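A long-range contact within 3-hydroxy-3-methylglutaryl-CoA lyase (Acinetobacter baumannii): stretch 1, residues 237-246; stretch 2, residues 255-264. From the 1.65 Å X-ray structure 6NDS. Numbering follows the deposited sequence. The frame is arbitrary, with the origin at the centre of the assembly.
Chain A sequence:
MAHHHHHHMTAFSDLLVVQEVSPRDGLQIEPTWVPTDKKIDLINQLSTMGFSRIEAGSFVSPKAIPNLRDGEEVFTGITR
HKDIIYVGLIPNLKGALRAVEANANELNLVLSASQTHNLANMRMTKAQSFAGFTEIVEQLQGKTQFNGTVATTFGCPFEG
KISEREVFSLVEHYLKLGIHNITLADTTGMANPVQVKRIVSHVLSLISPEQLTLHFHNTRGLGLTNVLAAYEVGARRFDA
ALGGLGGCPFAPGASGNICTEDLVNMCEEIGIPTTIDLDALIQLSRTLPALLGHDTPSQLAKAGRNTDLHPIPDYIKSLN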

# COMPACT_ATOMS: atom_id res chain seq x y z
N ARG A 237 -0.04 -0.78 -19.06
CA ARG A 237 -0.62 -2.11 -18.85
C ARG A 237 -0.10 -2.70 -17.55
O ARG A 237 1.11 -2.78 -17.34
CB ARG A 237 -0.27 -3.04 -20.02
CG ARG A 237 -0.82 -2.59 -21.39
CD ARG A 237 -0.33 -3.44 -22.58
NE ARG A 237 -0.60 -4.85 -22.36
CZ ARG A 237 -0.16 -5.84 -23.13
NH1 ARG A 237 0.54 -5.59 -24.23
NH2 ARG A 237 -0.45 -7.10 -22.80
N PHE A 238 -1.02 -3.13 -16.67
CA PHE A 238 -0.64 -3.59 -15.33
C PHE A 238 -1.43 -4.84 -14.96
O PHE A 238 -2.65 -4.86 -15.10
CB PHE A 238 -0.87 -2.51 -14.27
CG PHE A 238 -0.02 -1.29 -14.46
CD1 PHE A 238 1.21 -1.18 -13.84
CD2 PHE A 238 -0.45 -0.25 -15.29
CE1 PHE A 238 2.01 -0.06 -14.02
CE2 PHE A 238 0.33 0.88 -15.48
CZ PHE A 238 1.56 0.99 -14.85
N ASP A 239 -0.71 -5.86 -14.48
CA ASP A 239 -1.34 -7.06 -13.94
C ASP A 239 -1.76 -6.85 -12.48
O ASP A 239 -1.05 -6.20 -11.70
CB ASP A 239 -0.37 -8.25 -13.99
CG ASP A 239 -0.11 -8.77 -15.40
OD1 ASP A 239 -0.88 -8.45 -16.34
OD2 ASP A 239 0.86 -9.55 -15.56
N ALA A 240 -2.88 -7.45 -12.10
CA ALA A 240 -3.36 -7.38 -10.72
C ALA A 240 -4.21 -8.62 -10.47
O ALA A 240 -4.70 -9.24 -11.40
CB ALA A 240 -4.16 -6.10 -10.46
N ALA A 241 -4.37 -8.98 -9.19
CA ALA A 241 -5.18 -10.14 -8.81
C ALA A 241 -6.34 -9.69 -7.93
O ALA A 241 -6.15 -8.91 -6.98
CB ALA A 241 -4.36 -11.19 -8.07
N LEU A 242 -7.54 -10.22 -8.22
CA LEU A 242 -8.71 -10.00 -7.38
C LEU A 242 -8.39 -10.28 -5.92
O LEU A 242 -7.81 -11.32 -5.58
CB LEU A 242 -9.85 -10.91 -7.84
CG LEU A 242 -11.19 -10.73 -7.13
CD1 LEU A 242 -11.85 -9.44 -7.60
CD2 LEU A 242 -12.06 -11.94 -7.42
N GLY A 243 -8.77 -9.34 -5.05
CA GLY A 243 -8.58 -9.52 -3.62
C GLY A 243 -7.14 -9.48 -3.15
O GLY A 243 -6.89 -9.71 -1.96
N GLY A 244 -6.18 -9.24 -4.04
CA GLY A 244 -4.80 -9.31 -3.60
C GLY A 244 -4.27 -10.71 -3.40
O GLY A 244 -3.30 -10.91 -2.65
N LEU A 245 -4.89 -11.70 -4.03
CA LEU A 245 -4.36 -13.05 -4.01
C LEU A 245 -2.99 -13.08 -4.68
O LEU A 245 -2.58 -12.12 -5.35
CB LEU A 245 -5.31 -14.00 -4.74
CG LEU A 245 -6.71 -14.13 -4.14
CD1 LEU A 245 -7.62 -15.00 -5.02
CD2 LEU A 245 -6.60 -14.72 -2.74
N GLY A 246 -2.24 -14.16 -4.46
CA GLY A 246 -1.13 -14.48 -5.34
C GLY A 246 0.19 -14.72 -4.62
O GLY A 246 0.29 -14.64 -3.40
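Stretch 2 (255-264) SGNICTEDLV

Two chain segments that pack without forming a regular sheet can still be held together by a few backbone hydrogen bonds, and residues 237-246 and 255-264 of this lyase illustrate the principle. The centre of the contact is a single beta bridge between Ala-241 and Cys-259, whose CA atoms lie 5.3 Å apart. Ala-241 takes part through both of its polar backbone atoms: its N donates to Ile-258 O at 2.9 Å, nearly in line, and its O accepts from Thr-260 N at 3.0 Å. The same Ala-241 O receives Gly-244 N at 3.0 Å, so one carbonyl closes the local turn and anchors the partner segment.

Two further hydrogen bonds add to the bridge, one to a side chain and one between backbones. Gly-243 N points almost straight at Glu-261 OE1, 3.1 Å away, tying the loop to the first turn of the helix. Farther along, Asn-257 N donates to Leu-245 O at 2.9 Å, with a more bent geometry. Two waters add indirect links: one molecule bridges Asp-239 O (2.9 Å) and Asn-257 ND2 (3.0 Å), and a second donates to both Gly-244 O (2.9 Å) and Asn-257 O (2.7 Å).

The segments run in opposing senses. Stretch 2 begins as an extended loop, with Gly-256 near Gly-246 (CA to CA 4.1 Å) and Cys-259 near Gly-244 (CA to CA 3.8 Å), then turns into a helix at Thr-260, beside Ala-240 (CA to CA 4.8 Å). Cys-259 occupies the N-cap position, its SG accepting a weak capping bond from Asp-262 N at 3.6 Å. The helix axis makes 143° with strand 237-240, approaching it to 8.9 Å.

At two places the fit leaves no room for a CB. An ideal CB on Gly-246 would fall 1.9 Å from Asn-257 OD1, and one on Gly-256 would fall 2.2 Å from Gly-244 O; both would clash. With hydrogen in place of that CB, Gly-256 CA makes a CA-H...O contact of 3.4 Å with Gly-244 O; a second, also 3.4 Å, runs in another direction from Gly-256 CA to Gly-246 O.

Around this framework lie a few apolar contacts. Ala-240 points toward stretch 2, its CB 3.8 Å from Ile-258 CG1 and 4.1 Å from Leu-263 CD2, with Thr-260 OG1 a polar neighbour 3.3 Å from the same CB. Ala-241 CB rests 3.7 Å from Asn-257 CB. At the margin, Phe-238 CB comes within 4.4 Å of Leu-263 CD2, although the end of the phenylalanine side chain leads away. Altogether the two stretches bury 622 Å², counting both sides.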

# COMPACT_ATOMS: atom_id res chain seq x y z
N SER A 255 4.34 -13.19 -1.93
CA SER A 255 3.04 -12.81 -1.39
C SER A 255 2.21 -12.22 -2.53
O SER A 255 2.57 -12.32 -3.70
CB SER A 255 3.20 -11.86 -0.19
OG SER A 255 3.60 -10.58 -0.63
N GLY A 256 1.11 -11.56 -2.17
CA GLY A 256 0.07 -11.29 -3.13
C GLY A 256 0.48 -10.31 -4.22
O GLY A 256 1.32 -9.43 -4.03
N ASN A 257 -0.13 -10.49 -5.37
CA ASN A 257 -0.13 -9.46 -6.40
C ASN A 257 -0.76 -8.19 -5.85
O ASN A 257 -1.49 -8.21 -4.84
CB ASN A 257 -0.94 -9.91 -7.61
CG ASN A 257 -0.36 -11.12 -8.28
OD1 ASN A 257 -0.54 -12.25 -7.84
ND2 ASN A 257 0.35 -10.88 -9.38
N ILE A 258 -0.54 -7.08 -6.55
CA ILE A 258 -1.35 -5.92 -6.22
C ILE A 258 -2.83 -6.27 -6.40
O ILE A 258 -3.21 -7.04 -7.30
CB ILE A 258 -0.97 -4.68 -7.04
CG1 ILE A 258 -1.04 -4.97 -8.53
CG2 ILE A 258 0.43 -4.19 -6.64
CD1 ILE A 258 -1.02 -3.68 -9.38
N CYS A 259 -3.65 -5.73 -5.52
CA CYS A 259 -5.07 -6.03 -5.50
C CYS A 259 -5.82 -5.27 -6.60
O CYS A 259 -5.76 -4.04 -6.66
CB CYS A 259 -5.61 -5.64 -4.12
SG CYS A 259 -7.39 -5.75 -3.97
N THR A 260 -6.55 -6.01 -7.44
CA THR A 260 -7.21 -5.38 -8.59
C THR A 260 -8.16 -4.27 -8.16
O THR A 260 -8.14 -3.18 -8.73
CB THR A 260 -7.97 -6.43 -9.40
OG1 THR A 260 -7.08 -7.51 -9.70
CG2 THR A 260 -8.44 -5.83 -10.73
N GLU A 261 -9.01 -4.53 -7.16
CA GLU A 261 -9.98 -3.48 -6.83
C GLU A 261 -9.30 -2.30 -6.13
O GLU A 261 -9.77 -1.16 -6.26
CB GLU A 261 -11.13 -4.06 -5.99
CG GLU A 261 -10.73 -4.69 -4.68
CD GLU A 261 -10.45 -6.19 -4.75
OE1 GLU A 261 -10.16 -6.73 -5.84
OE2 GLU A 261 -10.50 -6.82 -3.69
N ASP A 262 -8.20 -2.52 -5.41
CA ASP A 262 -7.46 -1.39 -4.87
C ASP A 262 -6.80 -0.58 -5.98
O ASP A 262 -6.78 0.66 -5.92
CB ASP A 262 -6.41 -1.87 -3.85
CG ASP A 262 -7.02 -2.53 -2.60
OD1 ASP A 262 -8.27 -2.59 -2.50
OD2 ASP A 262 -6.26 -2.99 -1.72
N LEU A 263 -6.27 -1.25 -7.02
CA LEU A 263 -5.72 -0.53 -8.17
C LEU A 263 -6.79 0.26 -8.91
O LEU A 263 -6.60 1.45 -9.23
CB LEU A 263 -5.05 -1.53 -9.13
CG LEU A 263 -4.70 -1.00 -10.52
CD1 LEU A 263 -3.66 0.11 -10.42
CD2 LEU A 263 -4.18 -2.15 -11.40
N VAL A 264 -7.94 -0.36 -9.18
CA VAL A 264 -9.00 0.33 -9.90
C VAL A 264 -9.54 1.48 -9.06
O VAL A 264 -9.84 2.55 -9.60
CB VAL A 264 -10.11 -0.65 -10.31
CG1 VAL A 264 -11.29 0.10 -11.00
CG2 VAL A 264 -9.55 -1.72 -11.26
O HOH W 1 0.50 -8.00 -10.09
O HOH W 2 -1.61 -8.65 -2.14